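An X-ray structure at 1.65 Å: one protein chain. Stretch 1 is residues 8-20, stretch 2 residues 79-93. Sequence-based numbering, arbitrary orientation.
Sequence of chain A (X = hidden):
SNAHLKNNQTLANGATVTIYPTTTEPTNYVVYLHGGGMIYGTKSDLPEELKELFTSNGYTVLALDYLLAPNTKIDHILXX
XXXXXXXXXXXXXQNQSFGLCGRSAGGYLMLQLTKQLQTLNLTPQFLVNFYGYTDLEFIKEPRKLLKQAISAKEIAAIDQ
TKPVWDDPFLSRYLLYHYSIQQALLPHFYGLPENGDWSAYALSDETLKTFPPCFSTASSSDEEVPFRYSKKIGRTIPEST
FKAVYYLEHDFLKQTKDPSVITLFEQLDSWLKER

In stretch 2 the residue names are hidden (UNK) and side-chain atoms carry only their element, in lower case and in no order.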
ATOM      1  N   ASN A   8      14.003  -2.046  13.881  1.00 25.50           N
ATOM      2  CA  ASN A   8      14.170  -2.270  12.445  1.00 25.99           C
ATOM      3  C   ASN A   8      15.060  -3.479  12.230  1.00 26.53           C
ATOM      4  O   ASN A   8      16.049  -3.689  12.966  1.00 26.78           O
ATOM      5  CB  ASN A   8      14.843  -1.059  11.807  1.00 26.43           C
ATOM      6  CG  ASN A   8      13.868   0.021  11.404  1.00 27.79           C
ATOM      7  OD1 ASN A   8      12.764   0.139  11.955  1.00 29.94           O
ATOM      8  ND2 ASN A   8      14.271   0.826  10.416  1.00 31.01           N
ATOM      9  N   GLN A   9      14.744  -4.242  11.192  1.00 26.84           N
ATOM     10  CA  GLN A   9      15.540  -5.392  10.790  1.00 27.08           C
ATOM     11  C   GLN A   9      15.767  -5.302   9.275  1.00 26.79           C
ATOM     12  O   GLN A   9      14.883  -4.875   8.539  1.00 25.79           O
ATOM     13  CB  GLN A   9      14.724  -6.636  11.088  1.00 28.04           C
ATOM     14  CG  GLN A   9      15.481  -7.834  11.558  1.00 33.19           C
ATOM     15  CD  GLN A   9      14.644  -8.662  12.518  1.00 36.31           C
ATOM     16  OE1 GLN A   9      14.242  -8.189  13.588  1.00 41.80           O
ATOM     17  NE2 GLN A   9      14.353  -9.901  12.126  1.00 39.47           N
ATOM     18  N   THR A  10      16.949  -5.701   8.825  1.00 26.25           N
ATOM     19  CA  THR A  10      17.206  -5.764   7.382  1.00 26.63           C
ATOM     20  C   THR A  10      17.207  -7.213   6.932  1.00 26.04           C
ATOM     21  O   THR A  10      17.876  -8.072   7.533  1.00 26.31           O
ATOM     22  CB  THR A  10      18.572  -5.129   7.038  1.00 26.98           C
ATOM     23  OG1 THR A  10      18.622  -3.819   7.611  1.00 28.32           O
ATOM     24  CG2 THR A  10      18.760  -5.036   5.503  1.00 27.30           C
ATOM     25  N   LEU A  11      16.504  -7.460   5.834  1.00 25.59           N
ATOM     26  CA  LEU A  11      16.382  -8.780   5.269  1.00 25.45           C
ATOM     27  C   LEU A  11      17.496  -8.979   4.237  1.00 26.75           C
ATOM     28  O   LEU A  11      18.123  -8.008   3.791  1.00 26.79           O
ATOM     29  CB  LEU A  11      14.993  -8.926   4.606  1.00 25.21           C
ATOM     30  CG  LEU A  11      13.824  -8.654   5.573  1.00 23.86           C
ATOM     31  CD1 LEU A  11      12.495  -8.522   4.807  1.00 24.18           C
ATOM     32  CD2 LEU A  11      13.715  -9.716   6.679  1.00 25.11           C
ATOM     33  N   ALA A  12      17.711 -10.235   3.860  1.00 27.09           N
ATOM     34  CA  ALA A  12      18.807 -10.634   2.963  1.00 27.84           C
ATOM     35  C   ALA A  12      18.949  -9.827   1.664  1.00 28.20           C
ATOM     36  O   ALA A  12      20.064  -9.622   1.180  1.00 28.60           O
ATOM     37  CB  ALA A  12      18.683 -12.094   2.644  1.00 27.88           C
ATOM     38  N   ASN A  13      17.831  -9.386   1.092  1.00 27.64           N
ATOM     39  CA  ASN A  13      17.855  -8.672  -0.187  1.00 27.44           C
ATOM     40  C   ASN A  13      18.022  -7.155  -0.035  1.00 27.59           C
ATOM     41  O   ASN A  13      18.006  -6.428  -1.032  1.00 28.50           O
ATOM     42  CB  ASN A  13      16.596  -9.000  -1.019  1.00 27.10           C
ATOM     43  CG  ASN A  13      15.340  -8.410  -0.429  1.00 27.72           C
ATOM     44  OD1 ASN A  13      15.341  -7.938   0.713  1.00 25.42           O
ATOM     45  ND2 ASN A  13      14.247  -8.441  -1.205  1.00 25.13           N
ATOM     46  N   GLY A  14      18.203  -6.685   1.203  1.00 28.46           N
ATOM     47  CA  GLY A  14      18.402  -5.255   1.452  1.00 28.49           C
ATOM     48  C   GLY A  14      17.168  -4.489   1.906  1.00 29.01           C
ATOM     49  O   GLY A  14      17.293  -3.351   2.383  1.00 29.77           O
ATOM     50  N   ALA A  15      15.980  -5.092   1.763  1.00 27.29           N
ATOM     51  CA  ALA A  15      14.765  -4.512   2.308  1.00 26.98           C
ATOM     52  C   ALA A  15      14.823  -4.467   3.830  1.00 26.24           C
ATOM     53  O   ALA A  15      15.311  -5.396   4.462  1.00 26.88           O
ATOM     54  CB  ALA A  15      13.521  -5.318   1.878  1.00 25.83           C
ATOM     55  N   THR A  16      14.312  -3.389   4.400  1.00 25.84           N
ATOM     56  CA  THR A  16      14.185  -3.325   5.845  1.00 25.20           C
ATOM     57  C   THR A  16      12.709  -3.302   6.219  1.00 25.27           C
ATOM     58  O   THR A  16      11.849  -2.921   5.414  1.00 24.68           O
ATOM     59  CB  THR A  16      14.905  -2.116   6.457  1.00 26.11           C
ATOM     60  OG1 THR A  16      14.194  -0.920   6.133  1.00 29.60           O
ATOM     61  CG2 THR A  16      16.344  -2.005   5.962  1.00 21.78           C
ATOM     62  N   VAL A  17      12.449  -3.715   7.455  1.00 24.50           N
ATOM     63  CA  VAL A  17      11.104  -3.757   8.026  1.00 24.29           C
ATOM     64  C   VAL A  17      11.184  -3.089   9.399  1.00 23.92           C
ATOM     65  O   VAL A  17      12.171  -3.283  10.125  1.00 24.00           O
ATOM     66  CB  VAL A  17      10.598  -5.211   8.114  1.00 24.44           C
ATOM     67  CG1 VAL A  17      11.554  -6.096   8.930  1.00 25.01           C
ATOM     68  CG2 VAL A  17       9.133  -5.269   8.660  1.00 25.44           C
ATOM     69  N   THR A  18      10.193  -2.255   9.715  1.00 24.16           N
ATOM     70  CA  THR A  18      10.029  -1.711  11.070  1.00 24.47           C
ATOM     71  C   THR A  18       8.988  -2.583  11.771  1.00 24.93           C
ATOM     72  O   THR A  18       7.861  -2.745  11.265  1.00 24.78           O
ATOM     73  CB  THR A  18       9.581  -0.226  11.059  1.00 25.48           C
ATOM     74  OG1 THR A  18      10.572   0.588  10.406  1.00 26.07           O
ATOM     75  CG2 THR A  18       9.403   0.303  12.491  1.00 24.47           C
ATOM     76  N   ILE A  19       9.403  -3.182  12.887  1.00 24.37           N
ATOM     77  CA  ILE A  19       8.562  -4.125  13.654  1.00 25.20           C
ATOM     78  C   ILE A  19       7.974  -3.415  14.877  1.00 25.17           C
ATOM     79  O   ILE A  19       8.703  -2.781  15.648  1.00 24.17           O
ATOM     80  CB  ILE A  19       9.416  -5.341  14.110  1.00 26.03           C
ATOM     81  CG1 ILE A  19      10.040  -6.030  12.906  1.00 26.40           C
ATOM     82  CG2 ILE A  19       8.593  -6.338  14.925  1.00 26.19           C
ATOM     83  CD1 ILE A  19      11.230  -6.881  13.219  1.00 29.37           C
ATOM     84  N   TYR A  20       6.656  -3.512  15.051  1.00 25.04           N
ATOM     85  CA  TYR A  20       5.998  -2.983  16.241  1.00 25.87           C
ATOM     86  C   TYR A  20       5.337  -4.169  16.950  1.00 26.28           C
ATOM     87  O   TYR A  20       4.243  -4.573  16.585  1.00 25.46           O
ATOM     88  CB  TYR A  20       4.907  -1.984  15.845  1.00 26.39           C
ATOM     89  CG  TYR A  20       5.311  -0.765  15.034  1.00 25.83           C
ATOM     90  CD1 TYR A  20       5.445  -0.832  13.640  1.00 27.14           C
ATOM     91  CD2 TYR A  20       5.457   0.477  15.657  1.00 27.84           C
ATOM     92  CE1 TYR A  20       5.759   0.301  12.903  1.00 27.14           C
ATOM     93  CE2 TYR A  20       5.772   1.609  14.942  1.00 27.80           C
ATOM     94  CZ  TYR A  20       5.913   1.513  13.554  1.00 28.21           C
ATOM     95  OH  TYR A  20       6.227   2.628  12.823  1.00 29.63           O
ATOM     96  N   UNK A  79       7.905  -8.188  -8.306  1.00 25.07           N
ATOM     97  CA  UNK A  79       8.694  -9.405  -8.130  1.00 24.73           C
ATOM     98  C   UNK A  79       9.497  -9.342  -6.813  1.00 24.67           C
ATOM     99  O   UNK A  79       9.524 -10.298  -6.028  1.00 24.15           O
ATOM    100  n   UNK A  79       9.237  -9.337 -13.536  1.00 39.23           N
ATOM    101  c   UNK A  79      10.491 -10.809  -9.358  1.00 30.02           C
ATOM    102  n   UNK A  79      10.125 -10.551 -11.785  1.00 36.44           N
ATOM    103  c   UNK A  79       9.675  -9.550  -9.312  1.00 25.12           C
ATOM    104  c   UNK A  79      10.253  -9.579 -12.699  1.00 38.91           C
ATOM    105  n   UNK A  79      11.377  -8.871 -12.813  1.00 38.02           N
ATOM    106  c   UNK A  79      11.116 -10.937 -10.774  1.00 32.39           C
ATOM    107  N   UNK A  80      10.164  -8.210  -6.603  1.00 24.24           N
ATOM    108  CA  UNK A  80      10.968  -7.986  -5.385  1.00 24.01           C
ATOM    109  C   UNK A  80      10.097  -8.013  -4.119  1.00 23.47           C
ATOM    110  O   UNK A  80      10.520  -8.507  -3.083  1.00 24.21           O
ATOM    111  c   UNK A  80      12.605  -6.458  -4.226  1.00 24.27           C
ATOM    112  o   UNK A  80      12.710  -6.855  -6.603  1.00 24.36           O
ATOM    113  c   UNK A  80      11.792  -6.706  -5.505  1.00 24.66           C
ATOM    114  N   UNK A  81       8.859  -7.519  -4.223  1.00 23.21           N
ATOM    115  CA  UNK A  81       7.955  -7.522  -3.067  1.00 23.68           C
ATOM    116  C   UNK A  81       7.637  -8.976  -2.662  1.00 22.77           C
ATOM    117  O   UNK A  81       7.651  -9.318  -1.477  1.00 22.64           O
ATOM    118  c   UNK A  81       4.415  -5.825  -2.704  1.00 22.94           C
ATOM    119  c   UNK A  81       6.698  -6.706  -3.371  1.00 22.75           C
ATOM    120  c   UNK A  81       5.648  -6.663  -2.256  1.00 23.25           C
ATOM    121  c   UNK A  81       6.222  -6.179  -0.924  1.00 23.55           C
ATOM    122  N   UNK A  82       7.419  -9.844  -3.657  1.00 23.31           N
ATOM    123  CA  UNK A  82       7.168 -11.257  -3.377  1.00 23.85           C
ATOM    124  C   UNK A  82       8.400 -11.864  -2.698  1.00 23.13           C
ATOM    125  O   UNK A  82       8.283 -12.468  -1.628  1.00 23.26           O
ATOM    126  c   UNK A  82       6.533 -13.477  -4.329  1.00 25.19           C
ATOM    127  o   UNK A  82       5.717 -11.433  -5.299  1.00 23.92           O
ATOM    128  c   UNK A  82       6.854 -12.025  -4.653  1.00 24.52           C
ATOM    129  N   UNK A  83       9.570 -11.611  -3.272  1.00 23.06           N
ATOM    130  CA  UNK A  83      10.840 -12.056  -2.670  1.00 23.84           C
ATOM    131  C   UNK A  83      10.938 -11.605  -1.214  1.00 23.34           C
ATOM    132  O   UNK A  83      11.305 -12.397  -0.311  1.00 24.41           O
ATOM    133  c   UNK A  83      12.052 -11.502  -3.433  1.00 23.83           C
ATOM    134  c   UNK A  83      13.382 -11.971  -2.797  1.00 24.35           C
ATOM    135  o   UNK A  83      15.722 -11.998  -3.345  1.00 26.30           O
ATOM    136  c   UNK A  83      14.647 -11.324  -3.382  1.00 26.72           C
ATOM    137  o   UNK A  83      14.571 -10.152  -3.836  1.00 26.46           O
ATOM    138  N   UNK A  84      10.669 -10.319  -1.004  1.00 23.19           N
ATOM    139  CA  UNK A  84      10.784  -9.690   0.313  1.00 24.00           C
ATOM    140  C   UNK A  84       9.820 -10.336   1.300  1.00 23.47           C
ATOM    141  O   UNK A  84      10.195 -10.631   2.458  1.00 23.79           O
ATOM    142  c   UNK A  84      10.533  -8.172   0.231  1.00 24.08           C
ATOM    143  o   UNK A  84      11.452  -7.599  -0.720  1.00 24.22           O
ATOM    144  c   UNK A  84      10.768  -7.527   1.594  1.00 24.69           C
ATOM    145  N   UNK A  85       8.594 -10.587   0.840  1.00 23.15           N
ATOM    146  CA  UNK A  85       7.634 -11.237   1.726  1.00 23.06           C
ATOM    147  C   UNK A  85       8.108 -12.626   2.122  1.00 23.26           C
ATOM    148  O   UNK A  85       8.009 -13.014   3.289  1.00 22.63           O
ATOM    149  c   UNK A  85       4.205 -13.792   3.248  1.00 24.94           C
ATOM    150  c   UNK A  85       6.225 -11.335   1.132  1.00 23.45           C
ATOM    151  c   UNK A  85       5.090 -13.276   2.260  1.00 24.28           C
ATOM    152  c   UNK A  85       5.248 -11.890   2.115  1.00 24.08           C
ATOM    153  c   UNK A  85       3.528 -12.940   4.070  1.00 23.89           C
ATOM    154  c   UNK A  85       3.691 -11.551   3.957  1.00 24.84           C
ATOM    155  c   UNK A  85       4.565 -11.031   2.983  1.00 23.15           C
ATOM    156  N   UNK A  86       8.608 -13.378   1.141  1.00 23.47           N
ATOM    157  CA  UNK A  86       9.099 -14.716   1.418  1.00 23.93           C
ATOM    158  C   UNK A  86      10.220 -14.712   2.484  1.00 23.98           C
ATOM    159  O   UNK A  86      10.185 -15.523   3.404  1.00 25.41           O
ATOM    160  c   UNK A  86       8.936 -16.554  -1.973  1.00 30.71           C
ATOM    161  o   UNK A  86       9.388 -15.986  -2.970  1.00 32.97           O
ATOM    162  c   UNK A  86       8.416 -15.757  -0.789  1.00 26.61           C
ATOM    163  n   UNK A  86       8.932 -17.877  -1.844  1.00 33.19           N
ATOM    164  c   UNK A  86       9.559 -15.403   0.133  1.00 24.88           C
ATOM    165  N   UNK A  87      11.157 -13.771   2.381  1.00 23.14           N
ATOM    166  CA  UNK A  87      12.217 -13.609   3.404  1.00 24.04           C
ATOM    167  C   UNK A  87      11.621 -13.204   4.754  1.00 23.67           C
ATOM    168  O   UNK A  87      12.033 -13.709   5.809  1.00 24.79           O
ATOM    169  c   UNK A  87      13.251 -12.576   2.965  1.00 23.58           C
ATOM    170  c   UNK A  87      14.994 -14.128   1.929  1.00 22.63           C
ATOM    171  c   UNK A  87      14.813 -11.698   1.185  1.00 26.11           C
ATOM    172  c   UNK A  87      14.056 -12.920   1.706  1.00 23.51           C
ATOM    173  N   UNK A  88      10.664 -12.282   4.720  1.00 23.85           N
ATOM    174  CA  UNK A  88       9.988 -11.812   5.947  1.00 23.71           C
ATOM    175  C   UNK A  88       9.262 -12.966   6.649  1.00 24.20           C
ATOM    176  O   UNK A  88       9.234 -13.074   7.891  1.00 24.60           O
ATOM    177  c   UNK A  88       9.007 -10.674   5.605  1.00 23.75           C
ATOM    178  c   UNK A  88       8.304 -10.007   6.793  1.00 23.05           C
ATOM    179  c   UNK A  88       9.305  -9.112   7.613  1.00 22.30           C
ATOM    180  c   UNK A  88       7.128  -9.206   6.244  1.00 23.77           C
ATOM    181  N   UNK A  89       8.660 -13.836   5.847  1.00 25.31           N
ATOM    182  CA  UNK A  89       8.025 -15.024   6.371  1.00 26.27           C
ATOM    183  C   UNK A  89       9.064 -16.011   6.925  1.00 26.98           C
ATOM    184  O   UNK A  89       8.822 -16.637   7.955  1.00 27.40           O
ATOM    185  o   UNK A  89       5.646 -16.723   6.809  1.00 29.57           O
ATOM    186  c   UNK A  89       6.404 -16.874   5.849  1.00 28.33           C
ATOM    187  c   UNK A  89       7.204 -15.717   5.295  1.00 26.16           C
ATOM    188  n   UNK A  89       6.577 -18.047   5.250  1.00 27.87           N
ATOM    189  N   UNK A  90      10.200 -16.128   6.248  1.00 26.80           N
ATOM    190  CA  UNK A  90      11.286 -17.010   6.719  1.00 28.14           C
ATOM    191  C   UNK A  90      11.743 -16.638   8.116  1.00 27.97           C
ATOM    192  O   UNK A  90      11.958 -17.509   8.985  1.00 28.85           O
ATOM    193  o   UNK A  90      10.990 -18.875   4.055  1.00 38.69           O
ATOM    194  c   UNK A  90      12.156 -18.419   3.953  1.00 36.89           C
ATOM    195  c   UNK A  90      12.500 -16.888   5.797  1.00 28.22           C
ATOM    196  o   UNK A  90      12.727 -18.125   2.871  1.00 37.91           O
ATOM    197  c   UNK A  90      12.906 -18.163   5.209  1.00 33.77           C
ATOM    198  N   UNK A  91      11.935 -15.340   8.307  1.00 27.73           N
ATOM    199  CA  UNK A  91      12.651 -14.810   9.444  1.00 27.80           C
ATOM    200  C   UNK A  91      11.732 -14.490  10.624  1.00 28.07           C
ATOM    201  O   UNK A  91      12.065 -14.771  11.785  1.00 27.49           O
ATOM    202  c   UNK A  91      15.330 -13.852  10.630  1.00 30.06           C
ATOM    203  c   UNK A  91      13.427 -13.566   9.002  1.00 28.05           C
ATOM    204  o   UNK A  91      15.729 -13.653  11.793  1.00 29.86           O
ATOM    205  o   UNK A  91      15.767 -14.774   9.902  1.00 28.98           O
ATOM    206  c   UNK A  91      14.253 -12.920  10.074  1.00 29.47           C
ATOM    207  N   UNK A  92      10.575 -13.910  10.313  1.00 27.07           N
ATOM    208  CA  UNK A  92       9.702 -13.332  11.345  1.00 27.37           C
ATOM    209  C   UNK A  92       8.328 -14.007  11.444  1.00 27.33           C
ATOM    210  O   UNK A  92       7.971 -14.540  12.504  1.00 27.70           O
ATOM    211  c   UNK A  92      10.935  -9.684  10.869  1.00 31.91           C
ATOM    212  c   UNK A  92       8.535 -11.217  12.159  1.00 26.91           C
ATOM    213  c   UNK A  92      10.929 -11.125  11.302  1.00 29.45           C
ATOM    214  c   UNK A  92       9.565 -11.806  11.162  1.00 27.60           C
ATOM    215  N   UNK A  93       7.539 -13.986  10.357  1.00 26.74           N
ATOM    216  CA  UNK A  93       6.179 -14.521  10.436  1.00 26.40           C
ATOM    217  C   UNK A  93       6.198 -16.025  10.701  1.00 27.86           C
ATOM    218  O   UNK A  93       5.359 -16.548  11.449  1.00 28.28           O
ATOM    219  c   UNK A  93       3.917 -14.752   9.323  1.00 25.58           C
ATOM    220  c   UNK A  93       5.318 -14.192   9.163  1.00 26.01           C
ATOM    221  c   UNK A  93       5.298 -12.679   8.915  1.00 25.20           C
ATOM    222  c   UNK A  93       4.740 -12.239   7.519  1.00 24.42           C
TER
HETATM  223  O   HOH W   1      14.228 -12.208  13.567  1.00 50.53           O

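Position 79 carries three carbons, a nitrogen, and a carbon bearing two more nitrogens, a guanidinium out of reach of stretch 1: R79. At 80 the CA-to-CB bond points sideways, and a single carbon bears one oxygen and one carbon, the last beside N13; this is T80, its CG2 4.0 Å from N13 ND2. Position 81 has four carbons forked at the second and points away from the hairpin: L81. Position 82 repeats the carbon, oxygen and carbon of 80 without touching stretch 1, and is T82.

Position 83 extends three carbons, the third holding two oxygens, one of which faces the amide of N13. This is E83, and N13 ND2 donates to its OE1 at 3.2 Å. Position 84 again has one carbon with an oxygen and a carbon; the carbon packs on A15 and L11, while the oxygen faces N13. It is T84: N13 ND2 donates to T84 OG1 at 3.0 Å, and that hydroxyl in turn donates to T80 O at 2.7 Å.

Position 85 has a carbon and then a ring of six carbons, and its CA-to-CB bond points away: F85. Position 86 has three carbons ending in one oxygen and one nitrogen, out of reach: Q86. Position 87 has four carbons, forked at the second, lying against L11, A12 and N13; it is L87, with CD1 4.2 Å from A12 CB and 3.7 Å from N13 CG. Four carbons forked at the second appear again at 88; the CA-to-CB bond is sideways but the end comes nearer, meeting L11 and V17. It is L88, whose CD1 lies 4.0 Å from V17 CG1.

Position 89 has two carbons, the second with an oxygen and a nitrogen, and stays out of reach of stretch 1: N89. Positions 90 and 91 both have three carbons with two terminal oxygens. Position 90 makes no contact and is E90; 91 lies beside Q9 and is E91, and water 1 joins its OE2 (2.7 Å) to Q9 NE2 (2.7 Å, a weak bond). Position 92 forks at the first carbon, with one arm two carbons long, and touches Q9, V17 and I19. It is I92, its CD1 3.7 Å from I19 CD1. The same branching at 93, out of reach, gives I93; the helix widens into a pi-type turn at 89-93, with I93 N bonding to L88 O at 3.1 Å.

The contact is thus an apolar seam with polar ends. L11, V17 and I19 meet L87, L88 and I92 along the helix. At the turn, N13 uses its amide nitrogen for E83 and T84 while its OD1 accepts from A15 N at 3.1 Å, so the same side chain braces the loop and ties it to the helix.

Stretch 2 (79-93) RTLTETFQLLNEEII
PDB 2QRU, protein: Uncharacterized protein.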